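Local coordinates for glycosylation Associate Protein 1 (Streptococcus agalactiae serotype V, PDB 6OYC), which probably works with its Gap2 and Gap3 partners in the glycosylation and accessory Sec export of bacterial surface glycoproteins, and is built on the GT-B plan, at residues Ser7-Glu11 with Asn12-Tyr16; Tyr367-Leu370 with Lys371-Lys375; Tyr465-Glu469 with Ile470-Glu474. All blocks are in the same frame, centred on the assembly; numbering follows the deposited sequence.

Contact 1: Ser7-Glu11 with Asn12-Tyr16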
loop_
_atom_site.group_PDB
_atom_site.type_symbol
_atom_site.label_atom_id
_atom_site.label_comp_id
_atom_site.label_asym_id
_atom_site.label_seq_id
_atom_site.Cartn_x
_atom_site.Cartn_y
_atom_site.Cartn_z
ATOM N N SER A 7 -3.708 -7.833 -6.420
ATOM C CA SER A 7 -2.299 -8.238 -6.477
ATOM C C SER A 7 -1.614 -7.718 -5.224
ATOM O O SER A 7 -0.863 -6.735 -5.282
ATOM C CB SER A 7 -1.592 -7.712 -7.744
ATOM O OG SER A 7 -2.061 -8.409 -8.881
ATOM N N TRP A 8 -1.923 -8.328 -4.092
ATOM C CA TRP A 8 -1.365 -7.845 -2.833
ATOM C C TRP A 8 -0.341 -8.844 -2.339
ATOM O O TRP A 8 -0.374 -9.268 -1.176
ATOM C CB TRP A 8 -2.456 -7.634 -1.784
ATOM C CG TRP A 8 -3.480 -6.623 -2.173
ATOM C CD1 TRP A 8 -3.340 -5.603 -3.082
ATOM C CD2 TRP A 8 -4.809 -6.528 -1.664
ATOM N NE1 TRP A 8 -4.517 -4.881 -3.174
ATOM C CE2 TRP A 8 -5.428 -5.422 -2.303
ATOM C CE3 TRP A 8 -5.541 -7.268 -0.725
ATOM C CZ2 TRP A 8 -6.737 -5.049 -2.038
ATOM C CZ3 TRP A 8 -6.839 -6.884 -0.451
ATOM C CH2 TRP A 8 -7.430 -5.795 -1.116
ATOM N N TYR A 9 0.543 -9.237 -3.247
ATOM C CA TYR A 9 1.471 -10.335 -3.085
ATOM C C TYR A 9 2.729 -9.875 -2.349
ATOM O O TYR A 9 2.975 -8.678 -2.156
ATOM C CB TYR A 9 1.830 -10.909 -4.453
ATOM C CG TYR A 9 0.639 -11.489 -5.147
ATOM C CD1 TYR A 9 -0.143 -12.446 -4.508
ATOM C CD2 TYR A 9 0.266 -11.073 -6.423
ATOM C CE1 TYR A 9 -1.237 -12.994 -5.108
ATOM C CE2 TYR A 9 -0.862 -11.625 -7.041
ATOM C CZ TYR A 9 -1.603 -12.593 -6.370
ATOM O OH TYR A 9 -2.723 -13.171 -6.932
ATOM N N ASN A 10 3.533 -10.853 -1.943
ATOM C CA ASN A 10 4.840 -10.613 -1.347
ATOM C C ASN A 10 5.878 -10.694 -2.456
ATOM O O ASN A 10 5.910 -11.671 -3.209
ATOM C CB ASN A 10 5.120 -11.639 -0.245
ATOM C CG ASN A 10 6.492 -11.471 0.416
ATOM O OD1 ASN A 10 7.504 -11.245 -0.248
ATOM N ND2 ASN A 10 6.528 -11.633 1.737
ATOM N N GLU A 11 6.715 -9.657 -2.545
ATOM C CA GLU A 11 7.714 -9.542 -3.605
ATOM C C GLU A 11 8.649 -10.745 -3.654
ATOM O O GLU A 11 9.079 -11.162 -4.733
ATOM C CB GLU A 11 8.541 -8.274 -3.388
ATOM C CG GLU A 11 8.662 -7.373 -4.585
ATOM C CD GLU A 11 9.414 -6.099 -4.261
ATOM O OE1 GLU A 11 10.181 -6.067 -3.265
ATOM O OE2 GLU A 11 9.225 -5.120 -5.008
ATOM N N ASN A 12 9.030 -11.276 -2.500
ATOM C CA ASN A 12 10.042 -12.319 -2.448
ATOM C C ASN A 12 9.460 -13.712 -2.287
ATOM O O ASN A 12 10.214 -14.686 -2.301
ATOM C CB ASN A 12 11.024 -12.003 -1.325
ATOM C CG ASN A 12 11.672 -10.653 -1.530
ATOM O OD1 ASN A 12 12.209 -10.386 -2.609
ATOM N ND2 ASN A 12 11.581 -9.775 -0.532
ATOM N N ARG A 13 8.142 -13.826 -2.181
ATOM C CA ARG A 13 7.476 -15.105 -1.985
ATOM C C ARG A 13 6.005 -14.866 -2.330
ATOM O O ARG A 13 5.200 -14.524 -1.453
ATOM C CB ARG A 13 7.688 -15.590 -0.539
ATOM C CG ARG A 13 7.285 -17.030 -0.247
ATOM C CD ARG A 13 7.412 -17.333 1.259
ATOM N NE ARG A 13 6.549 -18.440 1.673
ATOM C CZ ARG A 13 6.409 -18.862 2.931
ATOM N NH1 ARG A 13 7.083 -18.262 3.904
ATOM N NH2 ARG A 13 5.565 -19.866 3.221
ATOM N N THR A 14 5.672 -15.031 -3.613
ATOM C CA THR A 14 4.464 -14.453 -4.194
ATOM C C THR A 14 3.228 -14.696 -3.341
ATOM O O THR A 14 2.469 -13.765 -3.052
ATOM C CB THR A 14 4.228 -15.020 -5.601
ATOM O OG1 THR A 14 5.321 -14.662 -6.438
ATOM C CG2 THR A 14 2.930 -14.471 -6.228
ATOM N N TRP A 15 2.991 -15.945 -2.955
ATOM C CA TRP A 15 1.705 -16.330 -2.389
ATOM C C TRP A 15 1.651 -16.152 -0.884
ATOM O O TRP A 15 0.688 -16.599 -0.254
ATOM C CB TRP A 15 1.375 -17.776 -2.800
ATOM C CG TRP A 15 1.589 -17.961 -4.293
ATOM C CD1 TRP A 15 2.636 -18.603 -4.908
ATOM C CD2 TRP A 15 0.764 -17.450 -5.355
ATOM N NE1 TRP A 15 2.508 -18.530 -6.273
ATOM C CE2 TRP A 15 1.371 -17.827 -6.577
ATOM C CE3 TRP A 15 -0.431 -16.721 -5.392
ATOM C CZ2 TRP A 15 0.831 -17.486 -7.818
ATOM C CZ3 TRP A 15 -0.973 -16.384 -6.630
ATOM C CH2 TRP A 15 -0.339 -16.767 -7.824
ATOM N N TYR A 16 2.649 -15.490 -0.299
ATOM C CA TYR A 16 2.796 -15.353 1.140
ATOM C C TYR A 16 2.206 -14.017 1.626
ATOM O O TYR A 16 1.647 -13.235 0.856
ATOM C CB TYR A 16 4.280 -15.489 1.526
ATOM C CG TYR A 16 4.540 -15.717 3.008
ATOM C CD1 TYR A 16 3.983 -16.809 3.670
ATOM C CD2 TYR A 16 5.318 -14.830 3.745
ATOM C CE1 TYR A 16 4.200 -17.023 5.023
ATOM C CE2 TYR A 16 5.550 -15.042 5.098
ATOM C CZ TYR A 16 4.984 -16.148 5.721
ATOM O OH TYR A 16 5.185 -16.372 7.045
#
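Asn10 and Asn12 meet through the shortest polar bond of this turn. Asn12 N donates to Asn10 OD1 at 2.7 Å, and the donor lies in the plane of the side-chain carbonyl. This is an Asx turn. Asn10 has CG opposite its own backbone N (chi1 179°), which swings the amide forward over the chain that follows. Arg13 N adds a weak bond to the same OD1. Its better bond is to Asn10 O at 3.3 Å, closing the type I turn Asn10-Arg13. A second type I turn, Arg13-Tyr16, follows directly.

The chain then returns to Asn10. Asn10 N donates to Thr14 O at 3.3 Å, nearly straight at N-H (161°) but from above the carbonyl plane. Asn10 is thus paired with two successive residues, Arg13 and Thr14, which fits a classic bulge. The whole segment belongs to the loop after strand 2-5, an inner strand of the seven-stranded parallel sheet.

Thr14 CG2 makes a CH-pi contact over one face of Tyr9, 4.2 Å from the ring centroid. The same methyl sits over the Trp15 ring, so two aromatic groups share it. Tyr9 and Trp15 lie side by side and point the same way, with Tyr9 CE1 3.7 Å from Trp15 CZ3 and planes 72° apart. Asn10 ND2 meets the edge of Tyr16 and bonds to Asp17 O. Arg13 NH1 lies over the centre of one face of Tyr16.

Further out, His238 bonds Tyr9 OH. Arg13 NH2 bonds to Gln168 OE1 and forms a salt bridge with Glu181, while Tyr16 OH bonds to Gln168 NE2.

Contact 2: Tyr367-Leu370 with Lys371-Lys375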
loop_
_atom_site.group_PDB
_atom_site.type_symbol
_atom_site.label_atom_id
_atom_site.label_comp_id
_atom_site.label_asym_id
_atom_site.label_seq_id
_atom_site.Cartn_x
_atom_site.Cartn_y
_atom_site.Cartn_z
ATOM N N TYR A 367 18.330 14.162 7.906
ATOM C CA TYR A 367 17.947 15.072 8.982
ATOM C C TYR A 367 19.159 15.830 9.516
ATOM O O TYR A 367 19.087 17.040 9.740
ATOM C CB TYR A 367 17.260 14.297 10.113
ATOM C CG TYR A 367 16.974 15.174 11.298
ATOM C CD1 TYR A 367 15.878 16.028 11.302
ATOM C CD2 TYR A 367 17.822 15.190 12.392
ATOM C CE1 TYR A 367 15.619 16.861 12.380
ATOM C CE2 TYR A 367 17.576 16.018 13.472
ATOM C CZ TYR A 367 16.475 16.854 13.462
ATOM O OH TYR A 367 16.236 17.674 14.542
ATOM N N ASP A 368 20.277 15.122 9.728
ATOM C CA ASP A 368 21.508 15.762 10.183
ATOM C C ASP A 368 21.950 16.841 9.212
ATOM O O ASP A 368 22.344 17.935 9.628
ATOM C CB ASP A 368 22.629 14.731 10.339
ATOM C CG ASP A 368 22.473 13.872 11.571
ATOM O OD1 ASP A 368 21.729 14.267 12.480
ATOM O OD2 ASP A 368 23.112 12.807 11.633
ATOM N N TYR A 369 21.888 16.556 7.911
ATOM C CA TYR A 369 22.278 17.580 6.953
ATOM C C TYR A 369 21.316 18.761 6.990
ATOM O O TYR A 369 21.752 19.916 6.976
ATOM C CB TYR A 369 22.378 16.997 5.544
ATOM C CG TYR A 369 22.819 18.041 4.557
ATOM C CD1 TYR A 369 24.170 18.316 4.353
ATOM C CD2 TYR A 369 21.886 18.788 3.861
ATOM C CE1 TYR A 369 24.567 19.304 3.455
ATOM C CE2 TYR A 369 22.264 19.765 2.984
ATOM C CZ TYR A 369 23.596 20.024 2.775
ATOM O OH TYR A 369 23.925 21.012 1.881
ATOM N N LEU A 370 20.006 18.498 7.039
ATOM C CA LEU A 370 19.045 19.598 7.077
ATOM C C LEU A 370 19.258 20.471 8.308
ATOM O O LEU A 370 19.187 21.703 8.222
ATOM C CB LEU A 370 17.619 19.059 7.058
ATOM C CG LEU A 370 17.024 18.739 5.699
ATOM C CD1 LEU A 370 15.604 18.268 5.892
ATOM C CD2 LEU A 370 17.081 19.964 4.815
ATOM N N LYS A 371 19.537 19.853 9.460
ATOM C CA LYS A 371 19.794 20.638 10.664
ATOM C C LYS A 371 21.007 21.548 10.479
ATOM O O LYS A 371 20.963 22.730 10.838
ATOM C CB LYS A 371 19.982 19.716 11.873
ATOM C CG LYS A 371 19.649 20.371 13.219
ATOM C CD LYS A 371 19.985 19.467 14.420
ATOM C CE LYS A 371 20.082 20.273 15.727
ATOM N NZ LYS A 371 21.220 19.873 16.619
ATOM N N GLU A 372 22.094 21.022 9.907
ATOM C CA GLU A 372 23.300 21.836 9.749
ATOM C C GLU A 372 23.090 22.941 8.725
ATOM O O GLU A 372 23.532 24.076 8.930
ATOM C CB GLU A 372 24.492 20.968 9.344
ATOM C CG GLU A 372 25.284 20.397 10.505
ATOM C CD GLU A 372 25.757 21.463 11.475
ATOM O OE1 GLU A 372 25.985 22.619 11.044
ATOM O OE2 GLU A 372 25.900 21.138 12.673
ATOM N N ALA A 373 22.410 22.632 7.621
ATOM C CA ALA A 373 22.236 23.625 6.573
ATOM C C ALA A 373 21.280 24.735 6.977
ATOM O O ALA A 373 21.319 25.810 6.373
ATOM C CB ALA A 373 21.750 22.957 5.294
ATOM N N THR A 374 20.415 24.494 7.970
ATOM C CA THR A 374 19.571 25.560 8.503
ATOM C C THR A 374 20.306 26.409 9.538
ATOM O O THR A 374 20.063 27.617 9.613
ATOM C CB THR A 374 18.287 24.986 9.120
ATOM O OG1 THR A 374 18.598 23.811 9.886
ATOM C CG2 THR A 374 17.276 24.636 8.027
ATOM N N LYS A 375 21.205 25.798 10.323
ATOM C CA LYS A 375 21.965 26.526 11.340
ATOM C C LYS A 375 22.586 27.796 10.772
ATOM O O LYS A 375 22.619 28.837 11.436
ATOM C CB LYS A 375 23.055 25.619 11.912
ATOM C CG LYS A 375 22.993 25.410 13.415
ATOM C CD LYS A 375 24.013 24.357 13.876
ATOM C CE LYS A 375 23.650 23.765 15.237
ATOM N NZ LYS A 375 24.693 22.820 15.729
#
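Leu370 O is met by both N and OG1 of Thr374. Thr374 N bonds to it at 3.1 Å, the i to i+4 helix bond. Thr374 OG1 lies closer, 2.7 Å from Leu370 O. That hydroxyl also lies 2.8 Å from Lys371 O. The torsion explains the double approach. Thr374 OG1 stands between its own backbone N and carbonyl carbon (chi1 42°), so the hydroxyl folds back against the preceding turn. Both Thr374 and Leu370 are buried, and OG1 thus has two carbonyl oxygens of its own helix nearby.

The backbone around it is regular. Lys371 N, Glu372 N and Ala373 N each bond to the carbonyl four residues earlier. Ala373 N to Tyr369 O is 2.9 Å, with the donor nearly along the C=O axis.

Side chains make lighter contacts along the helix. Tyr369 CE2 touches Ala373 CB at 4.0 Å. Tyr369 has CG opposite its backbone N (chi1 -178°), which lays the ring along the helix towards Ala373. On another flank the Lys371 chain crosses Tyr367 at a slant, with CD 4.2 Å from Tyr367 OH. Glu372 OE2 and Lys375 NZ form a long salt bridge of 3.7 Å.

Both segments lie on helix 360-375, in the connection between parallel neighbours 349-354 and 406-409, a beta-alpha-beta crossover. Tyr367 meets Phe408 edge-to-face, and Leu370 also touches the Phe408 side chain. Thr374 lies on Leu406 of that strand. Towards helix 329-344, Tyr369 stacks on His329, while Ala373 and Thr374 touch Leu336.

Contact 3: Tyr465-Glu469 with Ile470-Glu474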
loop_
_atom_site.group_PDB
_atom_site.type_symbol
_atom_site.label_atom_id
_atom_site.label_comp_id
_atom_site.label_asym_id
_atom_site.label_seq_id
_atom_site.Cartn_x
_atom_site.Cartn_y
_atom_site.Cartn_z
ATOM N N TYR A 465 1.821 23.898 -9.805
ATOM C CA TYR A 465 2.733 24.839 -10.435
ATOM C C TYR A 465 4.040 24.117 -10.719
ATOM O O TYR A 465 4.645 23.534 -9.809
ATOM C CB TYR A 465 2.963 26.057 -9.541
ATOM C CG TYR A 465 3.559 27.255 -10.250
ATOM C CD1 TYR A 465 4.918 27.303 -10.562
ATOM C CD2 TYR A 465 2.767 28.354 -10.588
ATOM C CE1 TYR A 465 5.477 28.411 -11.196
ATOM C CE2 TYR A 465 3.319 29.471 -11.228
ATOM C CZ TYR A 465 4.672 29.490 -11.527
ATOM O OH TYR A 465 5.217 30.581 -12.161
ATOM N N ILE A 466 4.456 24.145 -11.980
ATOM C CA ILE A 466 5.688 23.503 -12.417
ATOM C C ILE A 466 6.774 24.567 -12.519
ATOM O O ILE A 466 6.669 25.502 -13.325
ATOM C CB ILE A 466 5.487 22.773 -13.755
ATOM C CG1 ILE A 466 4.295 21.816 -13.660
ATOM C CG2 ILE A 466 6.738 22.013 -14.134
ATOM C CD1 ILE A 466 4.087 20.985 -14.912
ATOM N N ILE A 467 7.809 24.437 -11.699
ATOM C CA ILE A 467 8.923 25.376 -11.694
ATOM C C ILE A 467 10.039 24.826 -12.576
ATOM O O ILE A 467 10.305 23.614 -12.597
ATOM C CB ILE A 467 9.423 25.664 -10.260
ATOM C CG1 ILE A 467 9.933 24.398 -9.589
ATOM C CG2 ILE A 467 8.315 26.269 -9.410
ATOM C CD1 ILE A 467 10.572 24.638 -8.247
ATOM N N GLU A 468 10.673 25.723 -13.335
ATOM C CA GLU A 468 11.809 25.357 -14.170
ATOM C C GLU A 468 13.099 25.330 -13.370
ATOM O O GLU A 468 14.018 24.587 -13.720
ATOM C CB GLU A 468 11.953 26.331 -15.342
ATOM C CG GLU A 468 10.828 26.250 -16.373
ATOM C CD GLU A 468 10.340 27.627 -16.831
ATOM O OE1 GLU A 468 9.704 27.713 -17.908
ATOM O OE2 GLU A 468 10.595 28.624 -16.115
ATOM N N GLU A 469 13.188 26.132 -12.313
ATOM C CA GLU A 469 14.355 26.156 -11.448
ATOM C C GLU A 469 13.878 26.290 -10.011
ATOM O O GLU A 469 12.762 26.740 -9.749
ATOM C CB GLU A 469 15.301 27.306 -11.817
ATOM C CG GLU A 469 16.764 27.049 -11.485
ATOM C CD GLU A 469 17.628 28.300 -11.644
ATOM O OE1 GLU A 469 17.084 29.419 -11.497
ATOM O OE2 GLU A 469 18.847 28.167 -11.908
ATOM N N ILE A 470 14.733 25.901 -9.073
ATOM C CA ILE A 470 14.310 25.878 -7.677
ATOM C C ILE A 470 14.009 27.288 -7.167
ATOM O O ILE A 470 13.044 27.493 -6.417
ATOM C CB ILE A 470 15.361 25.153 -6.816
ATOM C CG1 ILE A 470 15.315 23.650 -7.122
ATOM C CG2 ILE A 470 15.104 25.398 -5.328
ATOM C CD1 ILE A 470 16.388 22.831 -6.429
ATOM N N GLN A 471 14.783 28.290 -7.599
ATOM C CA GLN A 471 14.522 29.653 -7.142
ATOM C C GLN A 471 13.139 30.139 -7.562
ATOM O O GLN A 471 12.607 31.081 -6.964
ATOM C CB GLN A 471 15.629 30.598 -7.637
ATOM C CG GLN A 471 15.295 31.468 -8.843
ATOM C CD GLN A 471 16.419 32.457 -9.192
ATOM O OE1 GLN A 471 16.909 33.199 -8.334
ATOM N NE2 GLN A 471 16.822 32.470 -10.462
ATOM N N GLU A 472 12.524 29.489 -8.543
ATOM C CA GLU A 472 11.150 29.815 -8.889
ATOM C C GLU A 472 10.157 29.451 -7.775
ATOM O O GLU A 472 9.006 29.901 -7.826
ATOM C CB GLU A 472 10.811 29.118 -10.201
ATOM C CG GLU A 472 9.765 29.798 -11.055
ATOM C CD GLU A 472 9.533 29.043 -12.358
ATOM O OE1 GLU A 472 10.422 28.237 -12.740
ATOM O OE2 GLU A 472 8.463 29.240 -12.983
ATOM N N LEU A 473 10.571 28.660 -6.771
ATOM C CA LEU A 473 9.771 28.519 -5.553
ATOM C C LEU A 473 9.400 29.875 -4.970
ATOM O O LEU A 473 8.320 30.024 -4.376
ATOM C CB LEU A 473 10.531 27.725 -4.490
ATOM C CG LEU A 473 10.638 26.208 -4.652
ATOM C CD1 LEU A 473 11.530 25.628 -3.546
ATOM C CD2 LEU A 473 9.257 25.554 -4.692
ATOM N N GLU A 474 10.291 30.869 -5.120
ATOM C CA GLU A 474 10.029 32.213 -4.613
ATOM C C GLU A 474 8.858 32.875 -5.323
ATOM O O GLU A 474 8.300 33.845 -4.801
ATOM C CB GLU A 474 11.282 33.088 -4.741
ATOM C CG GLU A 474 12.352 32.806 -3.695
ATOM C CD GLU A 474 13.714 33.353 -4.094
ATOM O OE1 GLU A 474 14.698 32.580 -4.121
ATOM O OE2 GLU A 474 13.797 34.565 -4.386
#
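Glu472 reaches back to Glu468, and this is the main polar link of the strand-to-helix turn. Glu468 N donates to Glu472 OE1 at 2.6 Å. The donor comes from the syn side of the carboxylate, 33° out of its plane. Glu472 has CG opposite its backbone N (chi1 -152°) and is extended beyond it, which carries the acid from the 3-10 turn back to the backbone of Glu468. Its own backbone N bonds to Glu469 O at 3.0 Å, from well above that carbonyl plane. Glu472 is thus tied at both its backbone and its acid end. A weaker bond joins Gln471 NE2 to Glu469 OE1.

These bonds sit where strand 464-466 gives way, through a short 3-10 turn, to helix 473-481. The strand is an outer member of the six-stranded parallel sheet, consistent with the second Rossmann-like domain of a GT-B fold.

Charge is also involved. Glu468 OE2 lies 3.4 Å from Glu472 OE1, two like-charged acids crossing at a slant. Their closeness may favour a proton on one of them.

An aromatic ring borders the same acid. Glu472 OE2 lies in the plane of the Tyr465 ring, at its edge, 3.6 Å from Tyr465 CE1. The carboxylate is turned almost square to the ring (86°).

Apolar contacts come from Ile467. It runs alongside the Glu472 chain, the two side chains heading opposite ways. Its CD1 touches Leu473 CD2 at 3.9 Å. Ile467 and Leu473 both rest on Ile450 of strand 449-451, and Ile470 packs toward helix 329-344.

Overall arrangement
Contact 1 is a surface contact, while contacts 2 and 3 are partly buried. Contact 1 follows strand 2-5 of the seven-stranded sheet. Contacts 2 and 3 both lie in the domain of the six-stranded sheet, contact 2 on a helix packed against it, contact 3 at the end of its outer strand. Their centres are 22 Å apart and they do not touch. Both lean on helix 329-344, contact 3 through Ile470 and Glu474. Contact 1 lies 39 and 40 Å from contacts 2 and 3, between centres. It uses one side-chain amide, backbone turn bonds and rings. Contact 2 relies on helix backbone bonds. In contact 3 an acid of the 3-10 turn holds the loop after the strand.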